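Local coordinates for protein acetyl-CoA acetyltransferase (Mycobacterium smegmatis, PDB 4EGV) that adopts the thiolase fold as a monomeric thiolase-like protein and may have acyltransferase activity, at residues N231-S235 with T370-F376; Q271-L275 with M385-A389; V337-L342 with R365-T370. Residue numbers count along the deposited sequence, not the author numbering.

Interaction 1 of 3, residues N231-S235 with T370-F376; sequences NPYSS and TGGLPFF
Two hydrogen bonds, one at each end, hold the loop 231-235 against residues 370-376. The amide ND2 of Asn231 donates to Thr370 O (2.8 Å, N-H...O angle 166°), and the backbone N of Ser235 donates to Phe376 O (3.2 Å, 168°). The matching CA pairs are Asn231-Thr370 at 6.8 Å and Ser234-Phe376 at 4.6 Å; a CA-H...O contact from Ser234 CA to Phe376 O (3.6 Å) accompanies the second bond. Asn231 (chi1 t) works with both ends of its amide, since OD1 accepts from Tyr233 N at 3.0 Å in an Asx turn. Overlapping it, Asn231 to Ser234 form a type I beta turn, with Ser234 N bonded to Asn231 O at 3.1 Å. In the thiolase fold of this protein the turn follows helix 210-230 and meets Thr370 in the loop before the short helix 373-376 (N-cap Gly372) and Phe376 at its C-terminal end. Gly371 (phi 126°) occupies backbone angles that call for glycine. Inside the frame lies the Phe376 ring (chi1 t): its CE1 is 3.6 Å from Asn231 ND2 and 3.8 Å from Tyr233 CB, while Ser234 OG sits at the ring edge, 3.5 Å from CD1, its hydroxyl hydrogen-bonded to Ala228 O. Beyond, Phe376 also meets the ring of His386, and Phe375 turns its side chain onto helix 210-230, touching Phe224 and Ala228.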
# COMPACT_ATOMS: atom_id res chain seq x y z
N ASN A 231 -9.74 16.43 4.55
CA ASN A 231 -8.34 16.61 4.25
C ASN A 231 -8.21 17.58 3.06
O ASN A 231 -8.68 17.28 1.97
CB ASN A 231 -7.71 15.24 3.97
CG ASN A 231 -6.19 15.30 3.77
OD1 ASN A 231 -5.61 16.35 3.59
ND2 ASN A 231 -5.57 14.15 3.81
N PRO A 232 -7.58 18.76 3.28
CA PRO A 232 -7.38 19.75 2.19
C PRO A 232 -6.51 19.21 1.03
O PRO A 232 -6.66 19.62 -0.11
CB PRO A 232 -6.68 20.92 2.88
CG PRO A 232 -6.69 20.62 4.37
CD PRO A 232 -6.98 19.20 4.57
N TYR A 233 -5.64 18.27 1.33
CA TYR A 233 -4.76 17.72 0.34
C TYR A 233 -5.45 16.73 -0.56
O TYR A 233 -4.88 16.34 -1.56
CB TYR A 233 -3.57 17.08 1.01
CG TYR A 233 -2.60 18.08 1.58
CD1 TYR A 233 -1.82 18.87 0.75
CD2 TYR A 233 -2.45 18.22 2.96
CE1 TYR A 233 -0.92 19.77 1.26
CE2 TYR A 233 -1.52 19.14 3.48
CZ TYR A 233 -0.78 19.90 2.61
OH TYR A 233 0.10 20.80 3.04
N SER A 234 -6.67 16.34 -0.21
CA SER A 234 -7.50 15.49 -1.07
C SER A 234 -7.88 16.23 -2.34
O SER A 234 -8.23 17.40 -2.32
CB SER A 234 -8.77 15.08 -0.39
OG SER A 234 -8.50 14.20 0.64
N SER A 235 -7.82 15.52 -3.45
CA SER A 235 -8.17 16.13 -4.69
C SER A 235 -9.60 15.73 -4.98
O SER A 235 -9.92 14.53 -4.99
CB SER A 235 -7.23 15.66 -5.78
OG SER A 235 -7.62 16.20 -7.03
N THR A 370 -5.12 9.91 6.13
CA THR A 370 -5.12 10.66 4.92
C THR A 370 -6.53 10.69 4.30
O THR A 370 -7.00 11.70 3.80
CB THR A 370 -4.11 10.01 3.97
OG1 THR A 370 -2.79 10.36 4.38
CG2 THR A 370 -4.30 10.50 2.62
N GLY A 371 -7.17 9.57 4.37
CA GLY A 371 -8.42 9.43 3.71
C GLY A 371 -8.38 8.25 2.81
O GLY A 371 -9.39 7.80 2.40
N GLY A 372 -7.20 7.76 2.48
CA GLY A 372 -7.05 6.58 1.66
C GLY A 372 -7.18 6.77 0.19
O GLY A 372 -7.46 7.84 -0.25
N LEU A 373 -6.98 5.70 -0.57
CA LEU A 373 -6.64 5.78 -1.97
C LEU A 373 -7.73 6.12 -2.96
O LEU A 373 -7.62 7.07 -3.69
CB LEU A 373 -5.83 4.60 -2.43
CG LEU A 373 -4.41 4.98 -2.72
CD1 LEU A 373 -3.62 3.84 -2.98
CD2 LEU A 373 -4.28 5.95 -3.81
N PRO A 374 -8.78 5.36 -3.02
CA PRO A 374 -9.77 5.82 -3.95
C PRO A 374 -9.94 7.31 -3.68
O PRO A 374 -9.79 8.10 -4.59
CB PRO A 374 -11.00 5.02 -3.55
CG PRO A 374 -10.52 3.98 -2.81
CD PRO A 374 -9.36 4.40 -2.09
N PHE A 375 -10.22 7.66 -2.43
CA PHE A 375 -10.81 8.92 -2.05
C PHE A 375 -9.87 10.09 -2.01
O PHE A 375 -10.21 11.15 -2.37
CB PHE A 375 -11.56 8.79 -0.73
CG PHE A 375 -12.36 7.55 -0.59
CD1 PHE A 375 -13.53 7.40 -1.26
CD2 PHE A 375 -11.93 6.52 0.18
CE1 PHE A 375 -14.23 6.24 -1.14
CE2 PHE A 375 -12.63 5.40 0.28
CZ PHE A 375 -13.78 5.26 -0.36
N PHE A 376 -8.68 9.86 -1.52
CA PHE A 376 -7.63 10.86 -1.40
C PHE A 376 -7.13 11.35 -2.76
O PHE A 376 -6.81 12.52 -2.90
CB PHE A 376 -6.47 10.36 -0.53
CG PHE A 376 -5.32 11.35 -0.38
CD1 PHE A 376 -5.48 12.54 0.34
CD2 PHE A 376 -4.07 11.09 -0.93
CE1 PHE A 376 -4.43 13.44 0.49
CE2 PHE A 376 -3.01 11.99 -0.78
CZ PHE A 376 -3.21 13.18 -0.09

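Interaction 2 of 3, residues Q271-L275 with M385-A389; sequences QGAAL and MHGIA
Residues 271-275 have regular beta-strand backbone angles and helix 385-389 lies over them, the axes of the two segments approaching to 7.9 Å with a crossing angle of 55°. The nearest CA pairs are Ala273-His386 (6.0 Å) and Leu275-Ala389 (7.3 Å). Strand alternation directs Gln271, Ala273 and Leu275 at the helix, whereas Ala274 points away. Apolar contacts dominate. Ala273 CB is 3.6 Å from CG of Met385, a selenomethionine with chi1 t; Leu275 (chi1 m, chi2 t) brings CG to 3.9 Å from the same Met385 CG, and its CD2 reaches 3.6 Å from Ile388 CG2. The helical backbone here is regular, with Ala389 N bonded to Met385 O at 3.1 Å. This is alpha/beta packing of the thiolase fold: the strand belongs to the interior of the large mixed sheet, pairing with strands 20-29 and 136-143, and helix 383-397 covers one of its faces, where Ala389 also touches Val25 and Met385 touches Ile139. The one aromatic contact is a CH-pi interaction. His386 (chi1 m) lays a ring face over the small methyl of Ala273, whose CB stands 3.6 Å from the ring centroid and 15° off its normal. Polar atoms approach the same imidazole obliquely: Gly272 O is 3.3 Å from His386 CE1, and Gln271 OE1 is 3.7 Å from His386 NE2. The other ring nitrogen, ND1, is hydrogen-bonded to Gln27 NE2 on the neighbouring strand, and the ring also meets Phe376.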
# COMPACT_ATOMS: atom_id res chain seq x y z
N GLN A 271 -0.10 15.92 -7.21
CA GLN A 271 0.33 15.98 -5.81
C GLN A 271 1.77 15.53 -5.59
O GLN A 271 2.24 14.58 -6.21
CB GLN A 271 -0.62 15.17 -4.93
CG GLN A 271 -1.09 13.87 -5.56
CD GLN A 271 -1.87 13.00 -4.59
OE1 GLN A 271 -1.44 11.89 -4.25
NE2 GLN A 271 -3.02 13.49 -4.14
N GLY A 272 2.47 16.22 -4.68
CA GLY A 272 3.81 15.84 -4.30
C GLY A 272 3.93 15.69 -2.81
O GLY A 272 3.18 16.30 -2.07
N ALA A 273 4.85 14.85 -2.38
CA ALA A 273 5.18 14.71 -0.97
C ALA A 273 6.71 14.57 -0.80
O ALA A 273 7.35 14.01 -1.66
CB ALA A 273 4.41 13.55 -0.39
N ALA A 274 7.28 15.08 0.29
CA ALA A 274 8.70 14.96 0.59
C ALA A 274 8.94 14.73 2.07
O ALA A 274 8.20 15.23 2.90
CB ALA A 274 9.43 16.17 0.11
N LEU A 275 9.98 13.96 2.39
CA LEU A 275 10.42 13.80 3.77
C LEU A 275 11.88 14.17 3.98
O LEU A 275 12.75 13.73 3.28
CB LEU A 275 10.19 12.36 4.28
CG LEU A 275 8.84 11.67 3.98
CD1 LEU A 275 8.92 10.17 4.13
CD2 LEU A 275 7.73 12.26 4.83
N MSE A 385 3.60 8.31 1.26
CA MSE A 385 4.43 9.37 1.73
C MSE A 385 3.62 10.50 2.32
O MSE A 385 4.11 11.25 3.16
CB MSE A 385 5.25 9.90 0.60
CG MSE A 385 6.29 10.82 1.09
SE MSE A 385 7.68 10.64 -0.10
CE MSE A 385 6.89 11.24 -1.73
N HIS A 386 2.40 10.64 1.82
CA HIS A 386 1.39 11.47 2.42
C HIS A 386 0.97 10.95 3.83
O HIS A 386 0.77 11.73 4.74
CB HIS A 386 0.21 11.57 1.45
CG HIS A 386 0.55 12.30 0.19
ND1 HIS A 386 0.61 13.67 0.14
CD2 HIS A 386 0.89 11.85 -1.04
CE1 HIS A 386 0.95 14.04 -1.08
NE2 HIS A 386 1.12 12.96 -1.81
N GLY A 387 0.83 9.63 3.95
CA GLY A 387 0.65 8.93 5.20
C GLY A 387 1.70 9.24 6.24
O GLY A 387 1.37 9.63 7.36
N ILE A 388 2.96 9.08 5.85
CA ILE A 388 4.09 9.44 6.68
C ILE A 388 4.07 10.91 7.09
O ILE A 388 4.33 11.24 8.26
CB ILE A 388 5.43 9.05 6.03
CG1 ILE A 388 5.46 7.55 5.77
CG2 ILE A 388 6.61 9.46 6.88
CD1 ILE A 388 6.64 7.02 4.95
N ALA A 389 3.79 11.79 6.15
CA ALA A 389 3.72 13.20 6.48
C ALA A 389 2.61 13.46 7.52
O ALA A 389 2.87 14.13 8.49
CB ALA A 389 3.57 14.06 5.25

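Interaction 3 of 3, residues V337-L342 with R365-T370; sequences VAAFDL and RGLTLT
Strand 337-342 is an outermost strand of the mixed thiolase-fold sheet, and the irregular chain 365-370 runs beside it. The closest CA pairs are Ala339-Arg365 (5.8 Å), Phe340-Leu367 (5.0 Å) and Asp341-Thr368 (4.2 Å). One main-chain hydrogen bond links them, Leu342 N to Leu367 O (3.0 Å); side chains supply the rest. Arg365 (chi1 m, chi2 t, chi3 m) bends back along the strand so that NH1 donates to Val337 O at 2.8 Å. NH1 also bonds Leu334 O, while NH2 forms a salt bridge with Asp363. Phe340 (chi1 m) places CE2 3.7 Å from Arg365 CZ, over a face of the guanidinium, with CZ at the edge of the ring. Asp341 (chi1 t) is the other polar centre: its OD1 accepts from Leu369 N at 3.0 Å and weakly from Thr370 N at 3.3 Å, and its OD2 is bonded to Tyr383 OH. Thr368 OG1 likewise accepts from Thr370 N (3.3 Å) in an ST turn and from Gly371 N, so that consecutive amides of the bend are satisfied. At Gly366 (phi 91°, psi 152°) a CB would clash with the carbonyl O of Arg365, which calls for glycine. Leucines close the flanks: Leu342 CD2 meets Leu367 CD2 at 3.9 Å, and Leu369 CD2 lies 4.0 Å from Ala339 CB.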
# COMPACT_ATOMS: atom_id res chain seq x y z
N VAL A 337 -0.71 2.04 20.20
CA VAL A 337 -0.77 2.89 19.01
C VAL A 337 -1.97 3.85 19.09
O VAL A 337 -3.08 3.44 19.42
CB VAL A 337 -0.89 2.03 17.73
CG1 VAL A 337 -0.86 2.88 16.51
CG2 VAL A 337 0.22 1.06 17.64
N ALA A 338 -1.72 5.11 18.77
CA ALA A 338 -2.72 6.15 18.82
C ALA A 338 -3.42 6.43 17.48
O ALA A 338 -4.58 6.84 17.45
CB ALA A 338 -2.10 7.41 19.36
N ALA A 339 -2.72 6.19 16.37
CA ALA A 339 -3.21 6.50 15.02
C ALA A 339 -2.62 5.55 13.99
O ALA A 339 -1.47 5.14 14.11
CB ALA A 339 -2.92 7.95 14.63
N PHE A 340 -3.43 5.20 12.99
CA PHE A 340 -3.05 4.30 11.89
C PHE A 340 -3.24 4.98 10.54
O PHE A 340 -4.22 5.66 10.35
CB PHE A 340 -3.92 3.03 11.89
CG PHE A 340 -3.70 2.12 13.07
CD1 PHE A 340 -2.76 1.11 13.01
CD2 PHE A 340 -4.46 2.27 14.22
CE1 PHE A 340 -2.56 0.28 14.08
CE2 PHE A 340 -4.27 1.44 15.30
CZ PHE A 340 -3.31 0.45 15.23
N ASP A 341 -2.28 4.79 9.64
CA ASP A 341 -2.50 4.94 8.20
C ASP A 341 -2.15 3.63 7.51
O ASP A 341 -0.99 3.29 7.36
CB ASP A 341 -1.71 6.08 7.56
CG ASP A 341 -2.23 6.42 6.14
OD1 ASP A 341 -3.17 7.21 6.02
OD2 ASP A 341 -1.70 5.90 5.15
N LEU A 342 -3.20 2.91 7.14
CA LEU A 342 -3.10 1.63 6.46
C LEU A 342 -3.40 1.81 4.99
O LEU A 342 -4.34 2.49 4.60
CB LEU A 342 -4.03 0.58 7.12
CG LEU A 342 -3.61 -0.22 8.36
CD1 LEU A 342 -2.41 0.28 9.10
CD2 LEU A 342 -4.78 -0.42 9.30
N ARG A 365 -9.96 4.55 16.85
CA ARG A 365 -8.69 5.25 16.49
C ARG A 365 -8.63 5.66 15.00
O ARG A 365 -8.00 6.63 14.66
CB ARG A 365 -7.46 4.40 16.89
CG ARG A 365 -7.21 4.30 18.42
CD ARG A 365 -6.09 3.30 18.79
NE ARG A 365 -6.47 1.91 18.54
CZ ARG A 365 -5.67 0.85 18.70
NH1 ARG A 365 -4.42 0.99 19.13
NH2 ARG A 365 -6.13 -0.37 18.43
N GLY A 366 -9.33 4.91 14.17
CA GLY A 366 -9.40 5.11 12.74
C GLY A 366 -8.33 4.30 12.05
O GLY A 366 -7.28 4.03 12.61
N LEU A 367 -8.56 3.90 10.82
CA LEU A 367 -7.51 3.17 10.06
C LEU A 367 -6.77 4.01 9.01
O LEU A 367 -5.90 3.51 8.33
CB LEU A 367 -8.09 1.90 9.43
CG LEU A 367 -8.88 1.03 10.40
CD1 LEU A 367 -9.63 -0.00 9.61
CD2 LEU A 367 -7.94 0.37 11.40
N THR A 368 -7.10 5.29 8.91
CA THR A 368 -6.45 6.19 7.96
C THR A 368 -6.20 7.58 8.53
O THR A 368 -6.92 8.09 9.36
CB THR A 368 -7.23 6.27 6.62
OG1 THR A 368 -6.45 6.98 5.66
CG2 THR A 368 -8.59 6.95 6.79
N LEU A 369 -5.13 8.18 8.08
CA LEU A 369 -4.83 9.51 8.48
C LEU A 369 -5.07 10.47 7.32
O LEU A 369 -5.20 11.65 7.50
CB LEU A 369 -3.37 9.57 8.86
CG LEU A 369 -3.03 9.01 10.22
CD1 LEU A 369 -1.51 8.95 10.37
CD2 LEU A 369 -3.66 9.89 11.26
N THR A 370 -5.12 9.91 6.13
CA THR A 370 -5.12 10.66 4.92
C THR A 370 -6.53 10.69 4.30
O THR A 370 -7.00 11.70 3.80
CB THR A 370 -4.11 10.01 3.97
OG1 THR A 370 -2.79 10.36 4.38
CG2 THR A 370 -4.30 10.50 2.62

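How the interactions relate
From the N terminus, the chain leaves helix 210-230 through the turn 231-235, then returns to the large sheet with strand 271-275. Edge strand 337-342 follows, and interaction 3 closes a short loop when 365-370 returns beside it. The chain goes on into 370-376, where interaction 1 closes the long loop begun at 231, and helix 385-389 then closes interaction 2. Interaction 3 is thus nested within both other loops, which cross. Thr370 belongs to interactions 1 and 3, and its OG1 lies 3.7 Å from Gly387 N of interaction 2; Phe376 CE2 is 3.7 Å from His386 CG. Interaction 1 joins the turn to the 370-376 region; interaction 2 sets helix 383-397 on an interior strand.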